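Local coordinates for putative uncharacterized protein PH0186 (Pyrococcus horikoshii, PDB 2ZTS), which probably binds ATP as a KaiC-like P-loop protein, holds ADP between neighbouring subunits and binds magnesium, at residues E29-L34 with K222-R227; G25-G30 with T174-T179; V63-E68 with A95-V100. One frame throughout, in Å; residues are numbered along the deposited sequence.

How the interactions relate
All three contacts belong to, or lean on, the large mixed sheet of the KaiC-like fold. Interactions 1 and 2 adjoin, with centres about 6 Å apart: they share E29 and G30, and V33 of the first pairs with T175 and L177 of the second. Both are mostly buried but have a partly exposed rim at E29 and G30, and both reach the second subunit. Interaction 1 is the more charged, an arginine network beside ADP; interaction 2 joins one side-chain hydrogen bond to hydrocarbon packing. Interaction 3, centred about 23 Å from interaction 1, is a regular parallel strand pair at one edge of the sheet within this chain, largely backbone-bonded and buried.

Interaction 1. Residues E29-L34 with K222-R227; sequences EGTTVL and KMRETR. With ADP (adenosine-5'-diphosphate), chain D.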
# COMPACT_ATOMS: atom_id res chain seq x y z
N GLU C 29 -7.57 -38.89 -1.09
CA GLU C 29 -7.88 -39.15 0.31
C GLU C 29 -6.81 -38.59 1.24
O GLU C 29 -5.63 -38.73 1.02
CB GLU C 29 -8.07 -40.70 0.50
CG GLU C 29 -8.57 -41.11 1.87
CD GLU C 29 -8.90 -42.62 1.99
OE1 GLU C 29 -8.74 -43.39 0.99
OE2 GLU C 29 -9.34 -43.04 3.10
N GLY C 30 -7.23 -37.92 2.30
CA GLY C 30 -6.29 -37.38 3.26
C GLY C 30 -5.87 -35.91 2.98
O GLY C 30 -5.20 -35.32 3.83
N THR C 31 -6.26 -35.33 1.85
CA THR C 31 -5.81 -33.94 1.46
C THR C 31 -6.50 -32.84 2.29
O THR C 31 -7.67 -32.94 2.55
CB THR C 31 -6.18 -33.64 0.00
OG1 THR C 31 -5.72 -34.67 -0.84
CG2 THR C 31 -5.42 -32.45 -0.52
N THR C 32 -5.78 -31.80 2.68
CA THR C 32 -6.40 -30.54 3.12
C THR C 32 -6.50 -29.54 1.98
O THR C 32 -5.46 -29.17 1.40
CB THR C 32 -5.58 -29.98 4.21
OG1 THR C 32 -5.60 -30.92 5.27
CG2 THR C 32 -6.22 -28.63 4.82
N VAL C 33 -7.72 -29.16 1.61
CA VAL C 33 -8.02 -28.26 0.49
C VAL C 33 -8.47 -26.92 1.05
O VAL C 33 -9.37 -26.88 1.88
CB VAL C 33 -9.14 -28.80 -0.34
CG1 VAL C 33 -9.44 -27.92 -1.56
CG2 VAL C 33 -8.78 -30.25 -0.83
N LEU C 34 -7.81 -25.86 0.59
CA LEU C 34 -8.15 -24.49 0.89
C LEU C 34 -9.11 -24.05 -0.18
O LEU C 34 -8.79 -24.03 -1.37
CB LEU C 34 -6.91 -23.59 0.89
CG LEU C 34 -7.20 -22.17 1.39
CD1 LEU C 34 -7.54 -22.12 2.89
CD2 LEU C 34 -6.08 -21.23 1.08
N LYS C 222 -4.36 -25.47 -7.47
CA LYS C 222 -3.40 -26.43 -6.95
C LYS C 222 -4.17 -27.68 -6.49
O LYS C 222 -5.22 -27.57 -5.84
CB LYS C 222 -2.64 -25.86 -5.76
CG LYS C 222 -1.57 -26.75 -5.22
CD LYS C 222 -0.79 -26.11 -4.06
CE LYS C 222 0.05 -27.18 -3.40
NZ LYS C 222 1.30 -26.74 -2.81
N MSE C 223 -3.69 -28.86 -6.84
CA MSE C 223 -4.23 -30.08 -6.21
C MSE C 223 -3.16 -31.14 -6.25
O MSE C 223 -2.76 -31.55 -7.32
CB MSE C 223 -5.47 -30.57 -6.93
CG MSE C 223 -6.17 -31.79 -6.28
SE MSE C 223 -6.88 -31.29 -4.49
CE MSE C 223 -8.07 -29.79 -5.09
N ARG C 224 -2.71 -31.58 -5.08
CA ARG C 224 -1.62 -32.53 -5.05
C ARG C 224 -2.03 -33.85 -5.71
O ARG C 224 -3.20 -34.17 -5.79
CB ARG C 224 -1.14 -32.75 -3.61
CG ARG C 224 -2.12 -33.60 -2.74
CD ARG C 224 -1.40 -34.51 -1.72
NE ARG C 224 -2.37 -35.23 -0.89
CZ ARG C 224 -2.14 -35.81 0.29
NH1 ARG C 224 -0.92 -35.85 0.82
NH2 ARG C 224 -3.16 -36.39 0.92
N GLU C 225 -1.04 -34.55 -6.25
CA GLU C 225 -1.21 -35.88 -6.86
C GLU C 225 -2.23 -35.88 -7.98
O GLU C 225 -2.84 -36.89 -8.23
CB GLU C 225 -1.64 -36.94 -5.79
CG GLU C 225 -0.69 -37.11 -4.62
CD GLU C 225 -1.26 -37.95 -3.44
OE1 GLU C 225 -1.75 -37.34 -2.45
OE2 GLU C 225 -1.17 -39.22 -3.48
N THR C 226 -2.45 -34.76 -8.65
CA THR C 226 -3.50 -34.72 -9.63
C THR C 226 -3.12 -33.84 -10.80
O THR C 226 -2.73 -32.71 -10.60
CB THR C 226 -4.77 -34.12 -8.98
OG1 THR C 226 -5.05 -34.77 -7.74
CG2 THR C 226 -6.00 -34.41 -9.80
N ARG C 227 -3.33 -34.33 -12.00
CA ARG C 227 -3.26 -33.55 -13.24
C ARG C 227 -4.66 -32.95 -13.34
O ARG C 227 -5.54 -33.57 -13.94
CB ARG C 227 -2.90 -34.48 -14.46
CG ARG C 227 -2.57 -33.83 -15.88
CD ARG C 227 -1.53 -34.70 -16.74
NE ARG C 227 -1.05 -34.23 -18.08
CZ ARG C 227 -0.33 -33.11 -18.36
NH1 ARG C 227 -0.03 -32.22 -17.42
NH2 ARG C 227 0.07 -32.85 -19.60
PB ADP D . 4.23 -25.41 -5.26
O1B ADP D . 4.83 -24.17 -5.84
O2B ADP D . 2.99 -25.06 -4.44
O3B ADP D . 5.23 -25.97 -4.29
PA ADP D . 3.90 -27.99 -6.42
O1A ADP D . 5.29 -28.35 -6.87
O2A ADP D . 3.48 -28.37 -5.02
O3A ADP D . 3.72 -26.34 -6.46
O5' ADP D . 2.98 -28.43 -7.65
C5' ADP D . 1.87 -29.23 -7.45
C4' ADP D . 1.09 -29.19 -8.74
O4' ADP D . 1.64 -30.06 -9.70
C3' ADP D . -0.36 -29.57 -8.51
O3' ADP D . -1.04 -28.41 -8.20
C2' ADP D . -0.72 -30.12 -9.85
O2' ADP D . -1.15 -29.16 -10.74
C1' ADP D . 0.59 -30.69 -10.39
N9 ADP D . 0.63 -32.13 -10.12
C8 ADP D . 0.79 -32.74 -8.89
N7 ADP D . 0.79 -34.08 -9.09
C5 ADP D . 0.61 -34.31 -10.41
C6 ADP D . 0.54 -35.50 -11.11
N6 ADP D . 0.94 -36.60 -10.48
N1 ADP D . 0.39 -35.42 -12.47
C2 ADP D . 0.30 -34.17 -13.12
N3 ADP D . 0.36 -32.98 -12.40
C4 ADP D . 0.52 -33.08 -11.07
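R224 and T31 slide past each other in opposite directions, and the arginine has the largest share of the contact. From CB, which is directed at 29-34, CG stands between the backbone N and carbonyl carbon (chi1 73°) and lies 4.1 Å from CG2 of T31. A bend at chi2 turns CD, and NE then gives a weak hydrogen bond to OG1 of T31 (3.4 Å, 144° at the hydrogen), an oxygen near the guanidinium plane that also bonds to O of P28. NE is 2.7 Å from OE1 of E225, a salt bridge by charge alone because the carboxylate oxygen lies well off that plane. At the tip, NH2 comes 3.4 Å from O of E29, and NH1 pairs with E77 of the second subunit.

In the other part of the contact, CE of selenomethionine M223 lies 4.2 Å from CG1 of V33. The same segment reaches ADP: N of M223 bonds to O3' (3.0 Å), and NZ of K222 to O2B (2.9 Å). An alanine at K222 would probably leave O2B without this cationic partner, although residues of the second subunit, K43 among them, also bond to the ADP.

V33 belongs to strand 32-36 and M223 ends strand 214-223; strand 201-209 runs between them in the sheet, and the type II turn M223-T226, which follows the end of strand 214-223, carries R224.

Interaction 2. Residues G25-G30 with T174-T179; sequences GGFPEG and TTILTT
T174 meets both halves of the 25-30 segment, with a different branch for each. Its OG1 accepts the amide of G30 at 3.1 Å, with 160° at the hydrogen, a nearly straight bond and the closest approach between the two segments. The same oxygen lies 3.6 Å from CA of E29. A chi1 of -63° sets OG1 beside the backbone N of T174 and CG2 anti to that N, which brings the methyl to CB of F27 at 4.0 Å. One threonine is therefore gripped tightly on its polar branch and packed on its apolar one.

Farther along the strand the fit slackens. CZ of F27 is 4.5 Å from CD1 of I176, a looser apolar contact. This inner part is completed from outside the pair: V33 and M223 also touch F27, while F46 and F50 of helix 43-58 pack on I176.

The solvent side is at E29 and G30, but R76 of the second subunit bonds to O of E29, so this rim is only partly open. CB of E29 points away from the strand, and OE1 forms a salt bridge with R10. G30 has a positive phi, at which a CB would collide with the carbonyl O of E29.

The touching parts run 113° apart, so residues 27-30 cross the beginning of strand 174-179 instead of pairing with it. The one hydrogen bond between the segments probably helps fix the backbone at G30, together with bonds of E29 and T31 to neighbouring residues, while the hydrocarbon groups make an apolar contact without directional bonds.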
# COMPACT_ATOMS: atom_id res chain seq x y z
N GLY C 25 -11.53 -37.45 -10.87
CA GLY C 25 -12.52 -38.24 -10.12
C GLY C 25 -12.75 -37.80 -8.68
O GLY C 25 -13.68 -38.28 -8.03
N GLY C 26 -11.96 -36.88 -8.14
CA GLY C 26 -12.15 -36.49 -6.73
C GLY C 26 -10.88 -36.12 -6.03
O GLY C 26 -9.82 -36.15 -6.66
N PHE C 27 -10.99 -35.70 -4.76
CA PHE C 27 -9.84 -35.32 -3.97
C PHE C 27 -9.04 -36.55 -3.49
O PHE C 27 -9.63 -37.45 -2.88
CB PHE C 27 -10.24 -34.56 -2.70
CG PHE C 27 -11.13 -33.40 -2.92
CD1 PHE C 27 -10.65 -32.22 -3.52
CD2 PHE C 27 -12.45 -33.43 -2.47
CE1 PHE C 27 -11.47 -31.11 -3.67
CE2 PHE C 27 -13.29 -32.28 -2.64
CZ PHE C 27 -12.78 -31.14 -3.26
N PRO C 28 -7.71 -36.55 -3.65
CA PRO C 28 -6.91 -37.60 -3.01
C PRO C 28 -7.28 -37.68 -1.54
O PRO C 28 -7.30 -36.66 -0.81
CB PRO C 28 -5.46 -37.14 -3.18
CG PRO C 28 -5.43 -36.19 -4.31
CD PRO C 28 -6.86 -35.60 -4.41
N GLU C 29 -7.57 -38.89 -1.09
CA GLU C 29 -7.88 -39.15 0.31
C GLU C 29 -6.81 -38.59 1.24
O GLU C 29 -5.63 -38.73 1.02
CB GLU C 29 -8.07 -40.70 0.50
CG GLU C 29 -8.57 -41.11 1.87
CD GLU C 29 -8.90 -42.62 1.99
OE1 GLU C 29 -8.74 -43.39 0.99
OE2 GLU C 29 -9.34 -43.04 3.10
N GLY C 30 -7.23 -37.92 2.30
CA GLY C 30 -6.29 -37.38 3.26
C GLY C 30 -5.87 -35.91 2.98
O GLY C 30 -5.20 -35.32 3.83
N THR C 174 -10.26 -36.11 4.81
CA THR C 174 -10.19 -35.25 3.65
C THR C 174 -10.93 -34.02 4.06
O THR C 174 -12.09 -34.11 4.40
CB THR C 174 -10.89 -35.90 2.49
OG1 THR C 174 -10.26 -37.13 2.12
CG2 THR C 174 -10.84 -34.96 1.25
N THR C 175 -10.25 -32.88 4.05
CA THR C 175 -10.71 -31.65 4.66
C THR C 175 -10.80 -30.48 3.69
O THR C 175 -9.86 -30.30 2.89
CB THR C 175 -9.68 -31.28 5.73
OG1 THR C 175 -9.59 -32.36 6.67
CG2 THR C 175 -10.14 -30.03 6.58
N ILE C 176 -11.89 -29.68 3.78
CA ILE C 176 -11.95 -28.32 3.21
C ILE C 176 -11.90 -27.26 4.34
O ILE C 176 -12.65 -27.31 5.32
CB ILE C 176 -13.21 -28.12 2.37
CG1 ILE C 176 -13.15 -29.04 1.15
CG2 ILE C 176 -13.38 -26.63 1.92
CD1 ILE C 176 -14.49 -29.19 0.39
N LEU C 177 -10.98 -26.32 4.20
CA LEU C 177 -10.86 -25.13 5.04
C LEU C 177 -11.21 -23.96 4.17
O LEU C 177 -10.74 -23.88 3.02
CB LEU C 177 -9.41 -24.90 5.53
CG LEU C 177 -8.68 -26.10 6.15
CD1 LEU C 177 -7.22 -25.82 6.35
CD2 LEU C 177 -9.33 -26.43 7.48
N THR C 178 -12.00 -23.04 4.69
CA THR C 178 -12.40 -21.88 3.91
C THR C 178 -11.71 -20.66 4.43
O THR C 178 -11.47 -20.56 5.64
CB THR C 178 -13.90 -21.67 3.95
OG1 THR C 178 -14.31 -21.25 5.26
CG2 THR C 178 -14.63 -23.00 3.70
N THR C 179 -11.35 -19.76 3.51
CA THR C 179 -10.85 -18.45 3.89
C THR C 179 -11.35 -17.41 2.88
O THR C 179 -11.89 -17.75 1.83
CB THR C 179 -9.35 -18.47 4.04
OG1 THR C 179 -8.89 -17.22 4.59
CG2 THR C 179 -8.66 -18.54 2.71

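Interaction 3. Residues V63-E68 with A95-V100; sequences VFVTLE and AIVDGV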
# COMPACT_ATOMS: atom_id res chain seq x y z
N VAL C 63 -17.96 -34.15 9.36
CA VAL C 63 -18.05 -33.13 10.38
C VAL C 63 -17.96 -31.72 9.74
O VAL C 63 -16.98 -31.38 9.13
CB VAL C 63 -16.97 -33.31 11.43
CG1 VAL C 63 -17.06 -32.23 12.46
CG2 VAL C 63 -17.07 -34.70 12.10
N PHE C 64 -18.98 -30.91 9.94
CA PHE C 64 -18.95 -29.54 9.52
C PHE C 64 -18.74 -28.69 10.73
O PHE C 64 -19.61 -28.60 11.61
CB PHE C 64 -20.25 -29.23 8.80
CG PHE C 64 -20.24 -27.94 8.02
CD1 PHE C 64 -20.30 -27.97 6.66
CD2 PHE C 64 -20.24 -26.70 8.68
CE1 PHE C 64 -20.27 -26.79 5.92
CE2 PHE C 64 -20.23 -25.51 7.95
CZ PHE C 64 -20.26 -25.56 6.55
N VAL C 65 -17.56 -28.06 10.81
CA VAL C 65 -17.26 -27.18 11.93
C VAL C 65 -17.56 -25.78 11.43
O VAL C 65 -17.06 -25.42 10.37
CB VAL C 65 -15.81 -27.24 12.29
CG1 VAL C 65 -15.46 -26.28 13.38
CG2 VAL C 65 -15.36 -28.70 12.59
N THR C 66 -18.35 -24.99 12.17
CA THR C 66 -18.59 -23.62 11.84
C THR C 66 -18.48 -22.63 12.99
O THR C 66 -19.02 -22.84 14.05
CB THR C 66 -19.95 -23.49 11.09
OG1 THR C 66 -20.30 -22.11 10.92
CG2 THR C 66 -21.10 -24.16 11.79
N LEU C 67 -17.74 -21.55 12.77
CA LEU C 67 -17.71 -20.42 13.70
C LEU C 67 -18.26 -19.16 13.01
O LEU C 67 -18.22 -18.06 13.54
CB LEU C 67 -16.24 -20.25 14.19
CG LEU C 67 -15.75 -20.75 15.56
CD1 LEU C 67 -16.77 -21.43 16.47
CD2 LEU C 67 -14.52 -21.59 15.43
N GLU C 68 -18.75 -19.32 11.78
CA GLU C 68 -19.44 -18.25 11.05
C GLU C 68 -20.93 -18.14 11.43
O GLU C 68 -21.57 -17.09 11.35
CB GLU C 68 -19.37 -18.55 9.56
CG GLU C 68 -17.97 -18.57 8.94
CD GLU C 68 -17.58 -17.28 8.16
OE1 GLU C 68 -18.51 -16.53 7.73
OE2 GLU C 68 -16.35 -17.05 7.94
N ALA C 95 -22.06 -34.61 11.83
CA ALA C 95 -22.11 -33.75 13.02
C ALA C 95 -21.81 -32.33 12.62
O ALA C 95 -20.96 -32.07 11.72
CB ALA C 95 -21.12 -34.23 14.03
N ILE C 96 -22.49 -31.40 13.30
CA ILE C 96 -22.24 -29.97 13.17
C ILE C 96 -21.69 -29.50 14.49
O ILE C 96 -22.32 -29.72 15.53
CB ILE C 96 -23.49 -29.12 12.81
CG1 ILE C 96 -24.07 -29.52 11.45
CG2 ILE C 96 -23.09 -27.61 12.79
CD1 ILE C 96 -25.54 -28.97 11.14
N VAL C 97 -20.50 -28.89 14.42
CA VAL C 97 -19.80 -28.32 15.55
C VAL C 97 -19.75 -26.80 15.41
O VAL C 97 -18.99 -26.26 14.57
CB VAL C 97 -18.37 -28.82 15.60
CG1 VAL C 97 -17.64 -28.18 16.73
CG2 VAL C 97 -18.30 -30.39 15.68
N ASP C 98 -20.47 -26.10 16.28
CA ASP C 98 -20.56 -24.65 16.16
C ASP C 98 -19.88 -23.78 17.26
O ASP C 98 -20.16 -22.59 17.36
CB ASP C 98 -22.01 -24.24 15.82
CG ASP C 98 -22.97 -24.39 17.01
OD1 ASP C 98 -22.55 -24.86 18.09
OD2 ASP C 98 -24.16 -24.05 16.91
N GLY C 99 -19.12 -24.33 18.21
CA GLY C 99 -19.67 -24.82 19.45
C GLY C 99 -19.74 -23.50 20.24
O GLY C 99 -18.68 -22.95 20.72
N VAL C 100 -20.94 -22.91 20.41
CA VAL C 100 -22.03 -23.20 21.40
C VAL C 100 -22.74 -24.53 21.74
O VAL C 100 -22.70 -24.95 22.89
CB VAL C 100 -23.14 -22.09 21.13
CG1 VAL C 100 -24.39 -22.27 21.96
CG2 VAL C 100 -22.55 -20.73 21.50
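V63 and V97 cross obliquely on one face of the strand pair, CG1 of V63 lying 3.9 Å from CG2 of V97. V65 is on that face too, with CG2 4.3 Å from CB of V97, and helix 120-134 packs against V63, V65 and A95.

On the other face, T66 and I96 lie side by side and point the same way, their CG2 methyls 4.1 Å apart. F64 starts on this face as well, but its CG is anti to the backbone N (chi1 -166°) and the ring leads off from I96, with CB of T66 at its edge, in plane. The ring packs on V140 and D142 of strand 138-142; D142 is a magnesium-binding residue of this protein, though no ion is bound to it in this chain. L74 of helix 71-79 touches both F64 and I96.

The backbones run parallel, 17° apart. Backbone hydrogen bonds join F64 N to A95 O (2.9 Å) and V97 N to F64 O (3.0 Å). A third runs from T66 N to V97 O (2.8 Å). Past this last rung, D98 turns its carboxylate to the amides of S101 and A71.

Polar demand between the strands is thus met by main chain, leaving mainly hydrocarbon side chains to fill the layers between this edge of the sheet and the helices.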